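Long-range contacts in EreC (Klebsiella pneumoniae, PDB 6XCQ), which probably inactivates macrolide antibiotics such as erythromycin by hydrolysing the lactone ester of the ring, and so confers macrolide resistance: residues L310-V315 against Y338-F343; A60-L65 against I301-H306; G197-I202 against S360-S365. The protein carries 1 engineered substitution. All blocks are in the same frame, centred on the assembly; numbering follows the deposited sequence.

Contacts 1 and 2 share the central mixed sheet and touch, their centres 10 Å apart. Strand 62-65 lies between 338-345, the strand of contact 1, and 301-304, its partner in contact 2. Arg339 N lies 2.8 Å from Ile62 O, probably hydrogen-bonded, and Leu310 CD1 packs 3.4 Å from Gly64 C. Along the chain, contact 2 closes just before contact 1 opens, separated only by residues 307-309 of the short helix 307-310. Contact 3 stands apart, its centre 27 Å from each of the others; its nearest atoms are about 17 Å from contact 1 and about 11 Å from contact 2. It joins helix 200-208 to the turn before strand 365-370.

Contact 1 of 3, residues L310-V315 against Y338-F343; sequences LQKTPV and YRAIAF
The phenol of Tyr338 reaches Leu310 at the end of helix 307-310, where its hydroxyl donates a 2.7 Å hydrogen bond from OH to Leu310 O. The oxygen lies in the plane of the ring, at its edge, and the donor lies in the carbonyl plane on a lone pair, with a C=O...donor angle of 114°. With CG opposite the backbone N (chi1 173°), the tyrosine ring extends toward the helix end and its hydroxyl comes up against Leu310, the two side chains crossing at about a right angle. Here the packing is close and buried: Leu310 CB sits 3.4 Å from Tyr338 OH, and Ala340 CB lies 4.2 Å from Leu310 CB.

Toward Lys312 the contact becomes looser and partly exposed. The lysine runs along the ring edge in the opposite direction to the tyrosine, with its CG 3.6 Å from Tyr338 CE2, and its ammonium forms a salt bridge with Asp422, whose OD2 also takes the N-H of Ala340. A water donates to Tyr338 O at 2.8 Å and is only weakly held by Lys312 NZ.

Tyr338 and Ala340 present one face of strand 338-345 to the helix end and following loop. The strand is flanked by 62-65 and 423-427: Ile341 touches Val63 and Leu65 on one neighbour and Ala423 and Val425 on the other, while Phe343 packs on helix 73-90.

Contact 2 of 3, residues A60-L65 against I301-H306; sequences ARIVGL and IILLAH
Ile62 and Leu303 meet through their branches, Ile62 CG2 pressing on Leu303 CD1 at 3.5 Å, a tight carbon pair. On the same face Ile301 lies beside Ile62 and meets its CG1 with the CG2 branch, while the longer branch of Ile301 leads away. The other face carries Leu65, which with CG anti to the carbonyl carbon (chi1 -56°) rests CD1 3.5 Å from Ile302 CG2. Leu65 CB also lies 4.0 Å from Leu304 CD2.

Between these two layers of side chains the backbones run as parallel strands, 27° apart in direction. Ile301 N to Arg61 O, at 2.9 Å, opens the ladder. Val63 then supplies both of its polar backbone atoms: its N binds Ile301 O at 3.1 Å, and its O accepts from Leu303 N at 2.8 Å. Leu65 N to Leu303 O extends the ladder at 2.9 Å, and CA-H...O contacts lie beside these bonds, among them Gly64 CA to Leu303 O.

The pairing belongs to the parallel core of an alpha/beta fold. Strand 62-65, helix 73-90 and strand 94-97 form a beta-alpha-beta crossover, and strand 301-304 occupies the place between its two strands. Helix 73-90 covers the face of Val63, Leu65 and Ile302 through Leu82, Ile83 and Leu86.

Further out, Arg61 NH2 binds the carbonyls of Val293, Asn296 and Val299, tying the start of this strand to helix 279-295 and the loop into 301-304. Beyond the other strand end, His306 ND1 caps the backbone N of Asn308, its NE2 bonds Gln409, and its ring meets His70 edge-to-face.

Contact 3 of 3, residues G197-I202 against S360-S365; sequences GQSAVI and SPLGFS
The hydroxyl of Ser199 donates to the turn facing it, with OG 2.7 Å from Leu362 O. The donor is tilted 32° from the carbonyl plane, and the C=O...donor angle is 128°. Ser199 is the N-cap residue of helix 200-208, so this bond ties the very start of the helix to the turn. With chi1 73°, Ser199 holds OG between its backbone N and carbonyl carbon, facing the turn.

Apolar groups close in round the bond. Leu362 lies alongside the residues leading into the helix, its CB 4.0 Å from Ser199 CB and its CD1 3.9 Å from Gln198 CB. From the first helical turn, Ile202 CD1 comes to 3.7 Å from Gly363 N, and Val201 CG1 lies 4.0 Å from Gly363 CA and, doubtfully close, 3.0 Å from Leu362 O. Gly363, having no side chain, lets both branches come up to its backbone; with positive phi, it is the last residue of a type I turn from Ser360, closed by Gly363 N bonding Ser360 O (3.1 Å). The ring of Phe364 offers its edge to the helix, with CE1 4.4 Å from Ser199 CB.

Leu362 and Phe364 also pack on Leu127 of helix 126-146, and Leu362 and Gln198 on Pro126 at its start. Val201 touches Phe355, Phe364 touches the C-terminal Leu438, and Ser365 opens strand 365-370 with a backbone bond to Gln354.

Contact 1 of 3, residues L310-V315 against Y338-F343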
# COMPACT_ATOMS: atom_id res chain seq x y z
N LEU A 310 -0.60 5.76 5.34
CA LEU A 310 -0.69 7.11 4.81
C LEU A 310 -0.49 8.18 5.87
O LEU A 310 -0.15 9.32 5.52
CB LEU A 310 -2.05 7.33 4.15
CG LEU A 310 -2.46 6.44 2.97
CD1 LEU A 310 -3.85 6.85 2.53
CD2 LEU A 310 -1.50 6.60 1.81
N GLN A 311 -0.72 7.84 7.14
CA GLN A 311 -0.64 8.79 8.25
C GLN A 311 0.70 9.52 8.22
O GLN A 311 1.72 8.95 7.87
CB GLN A 311 -0.79 8.02 9.57
CG GLN A 311 -0.94 8.87 10.81
CD GLN A 311 -1.38 8.06 12.01
OE1 GLN A 311 -2.33 7.26 11.94
NE2 GLN A 311 -0.70 8.25 13.12
N LYS A 312 0.69 10.81 8.57
CA LYS A 312 1.91 11.61 8.47
C LYS A 312 2.63 11.78 9.80
O LYS A 312 3.68 12.43 9.84
CB LYS A 312 1.61 12.97 7.84
CG LYS A 312 0.94 12.86 6.46
CD LYS A 312 0.77 14.21 5.75
CE LYS A 312 -0.28 15.09 6.40
NZ LYS A 312 -0.61 16.27 5.53
N THR A 313 2.10 11.21 10.88
CA THR A 313 2.69 11.28 12.21
C THR A 313 2.94 9.86 12.70
O THR A 313 2.37 8.91 12.12
CB THR A 313 1.76 12.02 13.16
OG1 THR A 313 0.52 11.29 13.24
CG2 THR A 313 1.52 13.47 12.68
N PRO A 314 3.73 9.65 13.76
CA PRO A 314 4.01 8.28 14.21
C PRO A 314 2.76 7.51 14.60
O PRO A 314 1.83 8.05 15.22
CB PRO A 314 4.94 8.49 15.41
CG PRO A 314 5.64 9.77 15.10
CD PRO A 314 4.59 10.63 14.46
N VAL A 315 2.77 6.23 14.26
CA VAL A 315 1.64 5.32 14.44
C VAL A 315 1.93 4.42 15.62
O VAL A 315 2.99 3.77 15.68
CB VAL A 315 1.41 4.49 13.16
CG1 VAL A 315 0.29 3.47 13.38
CG2 VAL A 315 1.10 5.39 11.96
N TYR A 338 2.40 16.19 -0.85
CA TYR A 338 1.75 14.97 -0.39
C TYR A 338 0.51 15.32 0.41
O TYR A 338 0.56 16.19 1.29
CB TYR A 338 2.69 14.12 0.47
CG TYR A 338 2.02 12.92 1.11
CD1 TYR A 338 1.50 11.90 0.33
CD2 TYR A 338 1.92 12.81 2.49
CE1 TYR A 338 0.88 10.79 0.92
CE2 TYR A 338 1.32 11.70 3.08
CZ TYR A 338 0.80 10.70 2.29
OH TYR A 338 0.18 9.61 2.88
N ARG A 339 -0.60 14.63 0.13
CA ARG A 339 -1.83 14.75 0.92
C ARG A 339 -2.33 13.36 1.29
O ARG A 339 -2.19 12.42 0.50
CB ARG A 339 -2.93 15.50 0.15
CG ARG A 339 -2.50 16.82 -0.49
CD ARG A 339 -2.29 17.96 0.51
NE ARG A 339 -1.99 19.19 -0.23
CZ ARG A 339 -0.77 19.66 -0.47
NH1 ARG A 339 0.31 19.05 0.02
NH2 ARG A 339 -0.62 20.77 -1.19
N ALA A 340 -2.91 13.23 2.49
CA ALA A 340 -3.39 11.94 3.01
C ALA A 340 -4.85 12.06 3.42
O ALA A 340 -5.18 12.87 4.29
CB ALA A 340 -2.54 11.49 4.20
N ILE A 341 -5.70 11.22 2.85
CA ILE A 341 -7.12 11.20 3.20
C ILE A 341 -7.39 9.87 3.91
O ILE A 341 -7.32 8.80 3.29
CB ILE A 341 -8.01 11.39 1.98
CG1 ILE A 341 -7.54 12.60 1.16
CG2 ILE A 341 -9.47 11.54 2.43
CD1 ILE A 341 -8.38 12.92 -0.05
N ALA A 342 -7.65 9.93 5.21
CA ALA A 342 -8.05 8.74 5.96
C ALA A 342 -9.51 8.40 5.69
O ALA A 342 -10.34 9.28 5.45
CB ALA A 342 -7.86 8.96 7.46
N PHE A 343 -9.82 7.10 5.72
CA PHE A 343 -11.19 6.59 5.61
C PHE A 343 -11.55 5.91 6.92
O PHE A 343 -10.80 5.04 7.37
CB PHE A 343 -11.35 5.55 4.49
CG PHE A 343 -11.33 6.08 3.10
CD1 PHE A 343 -10.66 7.26 2.78
CD2 PHE A 343 -11.93 5.36 2.08
CE1 PHE A 343 -10.62 7.73 1.46
CE2 PHE A 343 -11.90 5.82 0.76
CZ PHE A 343 -11.24 7.01 0.46
O HOH W 1 2.13 16.64 3.53

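Contact 2 of 3, residues A60-L65 against I301-H306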
# COMPACT_ATOMS: atom_id res chain seq x y z
N ALA A 60 -1.02 19.30 -5.15
CA ALA A 60 -0.65 17.95 -4.76
C ALA A 60 -0.20 17.14 -5.97
O ALA A 60 -0.81 17.21 -7.05
CB ALA A 60 -1.83 17.25 -4.07
N ARG A 61 0.87 16.37 -5.80
CA ARG A 61 1.23 15.34 -6.76
C ARG A 61 1.09 13.93 -6.21
O ARG A 61 1.12 12.97 -6.99
CB ARG A 61 2.67 15.54 -7.26
CG ARG A 61 2.88 16.82 -8.05
CD ARG A 61 4.26 16.81 -8.68
NE ARG A 61 4.43 15.60 -9.48
CZ ARG A 61 5.61 15.15 -9.91
NH1 ARG A 61 6.73 15.80 -9.61
NH2 ARG A 61 5.66 14.03 -10.62
N ILE A 62 0.93 13.78 -4.89
CA ILE A 62 0.71 12.48 -4.25
C ILE A 62 -0.48 12.62 -3.32
O ILE A 62 -0.42 13.40 -2.36
CB ILE A 62 1.94 12.02 -3.45
CG1 ILE A 62 3.20 12.03 -4.33
CG2 ILE A 62 1.73 10.64 -2.88
CD1 ILE A 62 4.43 12.37 -3.57
N VAL A 63 -1.56 11.88 -3.59
CA VAL A 63 -2.73 11.87 -2.72
C VAL A 63 -3.00 10.44 -2.29
O VAL A 63 -3.19 9.55 -3.14
CB VAL A 63 -3.97 12.48 -3.39
CG1 VAL A 63 -5.19 12.30 -2.48
CG2 VAL A 63 -3.75 13.97 -3.65
N GLY A 64 -3.00 10.20 -0.98
CA GLY A 64 -3.32 8.88 -0.46
C GLY A 64 -4.79 8.78 -0.12
O GLY A 64 -5.34 9.67 0.54
N LEU A 65 -5.43 7.71 -0.58
CA LEU A 65 -6.80 7.35 -0.22
C LEU A 65 -6.72 6.13 0.70
O LEU A 65 -6.31 5.04 0.26
CB LEU A 65 -7.66 7.05 -1.45
CG LEU A 65 -7.77 8.12 -2.55
CD1 LEU A 65 -8.55 7.57 -3.74
CD2 LEU A 65 -8.45 9.38 -2.03
N ILE A 301 0.08 10.79 -8.60
CA ILE A 301 -0.20 9.41 -8.21
C ILE A 301 -1.19 9.39 -7.05
O ILE A 301 -1.13 10.21 -6.13
CB ILE A 301 1.10 8.66 -7.88
CG1 ILE A 301 0.80 7.17 -7.63
CG2 ILE A 301 1.85 9.31 -6.73
CD1 ILE A 301 2.03 6.28 -7.74
N ILE A 302 -2.13 8.45 -7.11
CA ILE A 302 -3.08 8.17 -6.04
C ILE A 302 -2.58 6.93 -5.32
O ILE A 302 -2.43 5.87 -5.95
CB ILE A 302 -4.49 7.94 -6.60
CG1 ILE A 302 -4.92 9.08 -7.54
CG2 ILE A 302 -5.51 7.72 -5.49
CD1 ILE A 302 -6.20 8.72 -8.35
N LEU A 303 -2.28 7.03 -4.02
CA LEU A 303 -1.75 5.88 -3.28
C LEU A 303 -2.90 5.20 -2.54
O LEU A 303 -3.59 5.84 -1.75
CB LEU A 303 -0.68 6.31 -2.28
CG LEU A 303 0.52 7.08 -2.82
CD1 LEU A 303 1.50 7.38 -1.67
CD2 LEU A 303 1.17 6.27 -3.94
N LEU A 304 -3.10 3.91 -2.80
CA LEU A 304 -4.16 3.13 -2.16
C LEU A 304 -3.48 2.30 -1.08
O LEU A 304 -2.94 1.22 -1.34
CB LEU A 304 -4.90 2.25 -3.18
CG LEU A 304 -5.62 2.94 -4.35
CD1 LEU A 304 -6.48 1.92 -5.13
CD2 LEU A 304 -6.48 4.11 -3.86
N ALA A 305 -3.45 2.82 0.14
CA ALA A 305 -2.81 2.10 1.23
C ALA A 305 -3.64 2.28 2.50
O ALA A 305 -4.61 3.04 2.52
CB ALA A 305 -1.36 2.58 1.43
N HIS A 306 -3.26 1.57 3.55
CA HIS A 306 -3.99 1.65 4.81
C HIS A 306 -3.84 3.04 5.43
O HIS A 306 -2.83 3.73 5.18
CB HIS A 306 -3.48 0.57 5.77
CG HIS A 306 -4.41 0.24 6.90
ND1 HIS A 306 -4.48 0.99 8.05
CD2 HIS A 306 -5.30 -0.77 7.05
CE1 HIS A 306 -5.37 0.46 8.87
NE2 HIS A 306 -5.88 -0.62 8.30

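Contact 3 of 3, residues G197-I202 against S360-S365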
# COMPACT_ATOMS: atom_id res chain seq x y z
N GLY A 197 5.97 -18.38 0.49
CA GLY A 197 4.64 -18.16 1.02
C GLY A 197 3.78 -17.29 0.11
O GLY A 197 4.24 -16.69 -0.87
N GLN A 198 2.49 -17.23 0.43
CA GLN A 198 1.57 -16.35 -0.27
C GLN A 198 1.17 -15.17 0.60
O GLN A 198 0.29 -14.38 0.23
CB GLN A 198 0.33 -17.12 -0.73
CG GLN A 198 0.55 -17.93 -2.00
CD GLN A 198 0.61 -17.07 -3.26
OE1 GLN A 198 0.28 -15.89 -3.23
NE2 GLN A 198 1.02 -17.68 -4.36
N SER A 199 1.82 -15.03 1.76
CA SER A 199 1.62 -13.88 2.62
C SER A 199 2.84 -13.76 3.52
O SER A 199 3.65 -14.68 3.64
CB SER A 199 0.33 -14.02 3.44
OG SER A 199 0.52 -14.99 4.46
N ALA A 200 2.94 -12.60 4.18
CA ALA A 200 4.08 -12.33 5.05
C ALA A 200 4.19 -13.37 6.17
O ALA A 200 5.30 -13.76 6.55
CB ALA A 200 3.99 -10.92 5.64
N VAL A 201 3.07 -13.81 6.72
CA VAL A 201 3.14 -14.74 7.85
C VAL A 201 3.68 -16.10 7.39
O VAL A 201 4.49 -16.72 8.09
CB VAL A 201 1.77 -14.87 8.55
CG1 VAL A 201 0.70 -15.07 7.54
CG2 VAL A 201 1.77 -16.02 9.54
N ILE A 202 3.27 -16.57 6.21
CA ILE A 202 3.80 -17.84 5.73
C ILE A 202 5.28 -17.70 5.38
O ILE A 202 6.12 -18.49 5.85
CB ILE A 202 3.00 -18.35 4.52
CG1 ILE A 202 1.49 -18.43 4.82
CG2 ILE A 202 3.54 -19.72 4.09
CD1 ILE A 202 1.14 -19.22 6.07
N SER A 360 -5.63 -22.02 7.61
CA SER A 360 -5.97 -20.99 6.64
C SER A 360 -4.87 -20.88 5.59
O SER A 360 -3.68 -20.95 5.92
CB SER A 360 -6.17 -19.64 7.33
OG SER A 360 -4.94 -19.12 7.80
N PRO A 361 -5.23 -20.73 4.32
CA PRO A 361 -4.22 -20.79 3.25
C PRO A 361 -3.13 -19.74 3.37
O PRO A 361 -1.99 -19.99 2.97
CB PRO A 361 -5.05 -20.59 1.97
CG PRO A 361 -6.30 -19.89 2.43
CD PRO A 361 -6.58 -20.44 3.80
N LEU A 362 -3.44 -18.57 3.93
CA LEU A 362 -2.46 -17.50 4.07
C LEU A 362 -2.07 -17.24 5.52
O LEU A 362 -1.48 -16.20 5.82
CB LEU A 362 -2.97 -16.23 3.39
CG LEU A 362 -2.80 -16.11 1.85
CD1 LEU A 362 -3.13 -17.38 1.04
CD2 LEU A 362 -3.60 -14.91 1.33
N GLY A 363 -2.37 -18.17 6.43
CA GLY A 363 -1.96 -18.01 7.81
C GLY A 363 -2.78 -17.03 8.62
O GLY A 363 -2.45 -16.78 9.78
N PHE A 364 -3.80 -16.43 8.02
CA PHE A 364 -4.73 -15.62 8.79
C PHE A 364 -6.09 -15.74 8.16
O PHE A 364 -6.24 -16.18 7.01
CB PHE A 364 -4.31 -14.15 8.87
CG PHE A 364 -4.39 -13.42 7.55
CD1 PHE A 364 -3.33 -13.49 6.65
CD2 PHE A 364 -5.50 -12.67 7.22
CE1 PHE A 364 -3.39 -12.83 5.45
CE2 PHE A 364 -5.56 -12.00 6.01
CZ PHE A 364 -4.51 -12.08 5.13
N SER A 365 -7.09 -15.33 8.91
CA SER A 365 -8.46 -15.32 8.44
C SER A 365 -9.02 -13.92 8.64
O SER A 365 -8.44 -13.10 9.36
CB SER A 365 -9.30 -16.37 9.18
OG SER A 365 -9.03 -17.66 8.68